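Putative rubredoxin reductase (Rhodopseudomonas palustris, PDB 3FG2) probably carries electrons from NADH through its bound FAD to a ferredoxin that serves the CYP199A2 cytochrome P450 system. Local coordinates at residues R176-A179 with R180-P184; D192-G196 with A197-M201. All blocks are in the same frame, centred on the assembly; numbering follows the deposited sequence.

Contact 1 of 2, residues R176-A179 with R180-P184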
# COMPACT_ATOMS: atom_id res chain seq x y z
N ARG A 176 12.40 -12.99 -9.72
CA ARG A 176 10.97 -13.27 -9.82
C ARG A 176 10.14 -12.06 -9.38
O ARG A 176 10.65 -11.17 -8.69
CB ARG A 176 10.59 -14.49 -8.98
CG ARG A 176 10.71 -14.29 -7.47
CD ARG A 176 10.56 -15.60 -6.71
NE ARG A 176 10.90 -15.43 -5.30
CZ ARG A 176 10.08 -14.93 -4.38
NH1 ARG A 176 8.86 -14.54 -4.72
NH2 ARG A 176 10.49 -14.79 -3.13
N VAL A 177 8.88 -12.03 -9.77
CA VAL A 177 8.00 -10.91 -9.44
C VAL A 177 7.54 -10.90 -7.98
O VAL A 177 7.48 -11.94 -7.33
CB VAL A 177 6.75 -10.91 -10.35
CG1 VAL A 177 7.17 -10.78 -11.80
CG2 VAL A 177 5.94 -12.17 -10.14
N MET A 178 7.21 -9.71 -7.48
CA MET A 178 6.73 -9.55 -6.12
C MET A 178 7.66 -10.18 -5.08
O MET A 178 7.22 -10.59 -4.01
CB MET A 178 5.33 -10.15 -6.00
CG MET A 178 4.29 -9.51 -6.93
SD MET A 178 2.65 -10.25 -6.76
CE MET A 178 2.72 -11.54 -7.97
N ALA A 179 8.95 -10.25 -5.40
CA ALA A 179 9.95 -10.87 -4.52
C ALA A 179 9.97 -10.34 -3.09
O ALA A 179 10.35 -11.06 -2.16
CB ALA A 179 11.34 -10.74 -5.14
N ARG A 180 9.55 -9.10 -2.93
CA ARG A 180 9.52 -8.45 -1.62
C ARG A 180 8.30 -8.86 -0.79
O ARG A 180 8.30 -8.68 0.43
CB ARG A 180 9.52 -6.93 -1.81
CG ARG A 180 9.38 -6.09 -0.54
CD ARG A 180 10.64 -6.17 0.33
NE ARG A 180 10.46 -7.06 1.47
CZ ARG A 180 9.96 -6.69 2.65
NH1 ARG A 180 9.59 -5.43 2.86
NH2 ARG A 180 9.82 -7.59 3.61
N VAL A 181 7.27 -9.41 -1.44
CA VAL A 181 6.05 -9.74 -0.71
C VAL A 181 5.39 -11.12 -0.80
O VAL A 181 4.52 -11.42 0.01
CB VAL A 181 4.96 -8.69 -1.03
CG1 VAL A 181 5.34 -7.34 -0.46
CG2 VAL A 181 4.78 -8.57 -2.54
N VAL A 182 5.77 -11.95 -1.77
CA VAL A 182 5.17 -13.28 -1.89
C VAL A 182 6.23 -14.37 -2.07
O VAL A 182 7.38 -14.07 -2.42
CB VAL A 182 4.19 -13.37 -3.10
CG1 VAL A 182 3.16 -12.26 -3.03
CG2 VAL A 182 4.96 -13.30 -4.42
N THR A 183 5.84 -15.62 -1.83
CA THR A 183 6.77 -16.74 -1.98
C THR A 183 6.83 -17.16 -3.46
O THR A 183 5.92 -16.86 -4.24
CB THR A 183 6.38 -17.94 -1.07
OG1 THR A 183 5.06 -18.40 -1.40
CG2 THR A 183 6.42 -17.53 0.39
N PRO A 184 7.89 -17.88 -3.87
CA PRO A 184 8.08 -18.34 -5.25
C PRO A 184 6.89 -18.96 -5.99
O PRO A 184 6.72 -18.70 -7.18
CB PRO A 184 9.26 -19.32 -5.13
CG PRO A 184 10.05 -18.72 -4.00
CD PRO A 184 8.97 -18.39 -3.00
O HOH W 1 9.66 -13.15 -0.94
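Arg176, in the loop after strand 167-171, reaches forward to the backbone just ahead of helix 184-196, so that a type II beta turn from Arg176 to Ala179 and the residues after it fold into one compact unit of the Rossmann-type nucleotide-binding fold. Its chain runs extended from CG to NE, after a first torsion of 68° that sets CG between the backbone N and the carbonyl carbon. At the far end NH1 donates to Val182 O at 2.8 Å, with the acceptor close to the guanidinium plane, and NH2 adds a weak bond to the same oxygen. Pro184 N lies over one face of the guanidinium and Ala179 CA over the other, both offset toward its rim, while Pro184 CG sits 3.6 Å from Arg176 NE. A leucine here would probably leave Val182 O without its charged donor and Ser187 OG without its bond from NH1. Val177 turns instead to Leu155 and Tyr203. Met178 packs its CB 3.5 Å from Val182 CG2, its side chain leading away to touch Phe152 and Phe190, and its carbonyl oxygen accepts from both Val181 N and Val182 N. Beside Ala179 a water joins the two halves: its approach to Ala179 O is unusually short, but it donates to Val182 O and accepts from Arg176 NH2, each at 2.9 Å.

Contact 2 of 2, residues D192-G196 with A197-M201; sequences DRHSG and AGIRM
His194 O receives two backbone amides from the residues that follow it, Ala197 N at 2.9 Å and Ile199 N at 3.1 Å, which approach from opposite faces of its carbonyl plane. The bond from Ile199 N, together with that from Gly198 N to Ser195 O at 2.7 Å, makes the Schellman motif through which the chain leaves helix 184-196. Gly198 makes the reversal with a positive phi of 95°, a conformation in which a CB would collide with the carbonyl oxygen of Ala197. Beyond the glycine the chain swings back along the helix end, and Ile199 O meets the CA-H of Ser195 in a nearly straight contact of 3.4 Å between CA and O.

The side chains then close the corner. With CG anti to its own carbonyl carbon (chi1 -72°), the imidazole of His194 runs alongside Ile199, whose CD1 comes within 3.8 Å of His194 ND1. Met201 arrives at a slant, bent at chi2 and chi3, and brings its CE methyl to 3.7 Å from His194 CB; both methyls approach the ring obliquely. The polar end of the histidine is engaged farther off, where NE2 bonds to Gln324 OE1. Two waters bridge the segments: one donates to Ser195 OG and accepts from Met201 N, the other donates to both Ser195 O and Ile199 O. Ser195 OG is also bonded to His191 O, one turn earlier in the helix.

This corner completes a beta-alpha-beta unit. Ile199 and Met201 lean on Val170 of strand 167-171, beside which strand 200-202 forms one edge strand of the parallel sheet, while His194 and Met201 rest on Leu155 of helix 152-163.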
# COMPACT_ATOMS: atom_id res chain seq x y z
N ASP A 192 3.41 -16.89 -15.22
CA ASP A 192 2.77 -17.65 -16.29
C ASP A 192 1.55 -16.91 -16.84
O ASP A 192 1.42 -16.71 -18.05
CB ASP A 192 2.34 -19.04 -15.79
CG ASP A 192 3.51 -19.98 -15.53
OD1 ASP A 192 4.63 -19.73 -16.04
OD2 ASP A 192 3.32 -20.99 -14.82
N ARG A 193 0.66 -16.49 -15.94
CA ARG A 193 -0.55 -15.78 -16.34
C ARG A 193 -0.25 -14.54 -17.17
O ARG A 193 -0.84 -14.35 -18.24
CB ARG A 193 -1.34 -15.38 -15.10
CG ARG A 193 -1.85 -16.58 -14.31
CD ARG A 193 -2.92 -17.32 -15.10
NE ARG A 193 -4.18 -16.58 -15.11
CZ ARG A 193 -5.09 -16.65 -16.08
NH1 ARG A 193 -4.88 -17.42 -17.14
NH2 ARG A 193 -6.21 -15.95 -15.98
N HIS A 194 0.66 -13.70 -16.70
CA HIS A 194 1.02 -12.49 -17.42
C HIS A 194 1.70 -12.78 -18.74
O HIS A 194 1.39 -12.16 -19.76
CB HIS A 194 1.90 -11.59 -16.54
CG HIS A 194 1.15 -10.95 -15.42
ND1 HIS A 194 -0.04 -10.29 -15.61
CD2 HIS A 194 1.42 -10.86 -14.10
CE1 HIS A 194 -0.47 -9.82 -14.46
NE2 HIS A 194 0.40 -10.15 -13.52
N SER A 195 2.63 -13.73 -18.73
CA SER A 195 3.32 -14.12 -19.96
C SER A 195 2.27 -14.60 -20.95
O SER A 195 2.30 -14.25 -22.13
CB SER A 195 4.30 -15.26 -19.68
OG SER A 195 5.36 -14.82 -18.85
N GLY A 196 1.33 -15.40 -20.45
CA GLY A 196 0.27 -15.92 -21.29
C GLY A 196 -0.54 -14.82 -21.94
O GLY A 196 -1.10 -15.00 -23.01
N ALA A 197 -0.60 -13.66 -21.29
CA ALA A 197 -1.35 -12.54 -21.83
C ALA A 197 -0.50 -11.78 -22.84
O ALA A 197 -0.95 -10.80 -23.43
CB ALA A 197 -1.79 -11.62 -20.71
N GLY A 198 0.74 -12.21 -23.03
CA GLY A 198 1.61 -11.54 -23.98
C GLY A 198 2.52 -10.50 -23.37
O GLY A 198 3.14 -9.73 -24.09
N ILE A 199 2.59 -10.46 -22.05
CA ILE A 199 3.45 -9.50 -21.37
C ILE A 199 4.84 -10.13 -21.28
O ILE A 199 4.98 -11.28 -20.85
CB ILE A 199 2.91 -9.20 -19.96
CG1 ILE A 199 1.56 -8.48 -20.09
CG2 ILE A 199 3.93 -8.40 -19.17
CD1 ILE A 199 0.79 -8.32 -18.78
N ARG A 200 5.86 -9.40 -21.72
CA ARG A 200 7.22 -9.93 -21.70
C ARG A 200 7.90 -9.56 -20.39
O ARG A 200 8.12 -8.38 -20.11
CB ARG A 200 8.04 -9.35 -22.86
CG ARG A 200 7.26 -9.05 -24.15
CD ARG A 200 7.12 -10.25 -25.04
NE ARG A 200 8.43 -10.72 -25.50
CZ ARG A 200 8.60 -11.76 -26.31
NH1 ARG A 200 7.56 -12.45 -26.76
NH2 ARG A 200 9.83 -12.12 -26.66
N MET A 201 8.23 -10.57 -19.59
CA MET A 201 8.90 -10.37 -18.31
C MET A 201 10.42 -10.40 -18.45
O MET A 201 10.97 -11.23 -19.17
CB MET A 201 8.46 -11.45 -17.32
CG MET A 201 7.74 -10.89 -16.11
SD MET A 201 6.22 -10.01 -16.55
CE MET A 201 5.18 -10.43 -15.15
O HOH W 2 7.69 -13.47 -20.11
O HOH W 3 5.17 -13.29 -22.89

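Overall arrangement
Read from the N terminus, the two contacts illustrate how a single beta-alpha-beta crossover is finished at both ends of its helix. Strand 167-171 leads into contact 1, which closes the loop ahead of helix 184-196; the helix then runs to contact 2, which closes the turn into strand 200-202. The contacts follow in series, neither nesting nor crossing, with centres about 16 Å apart. They nevertheless meet, for Val177 CG1 of the first packs 3.9 Å from Met201 CE of the second. Leu155 of helix 152-163 touches side chains from both, so entry loop, exit turn and neighbouring helix share one apolar patch. Contact 1 lies nearer the flavin.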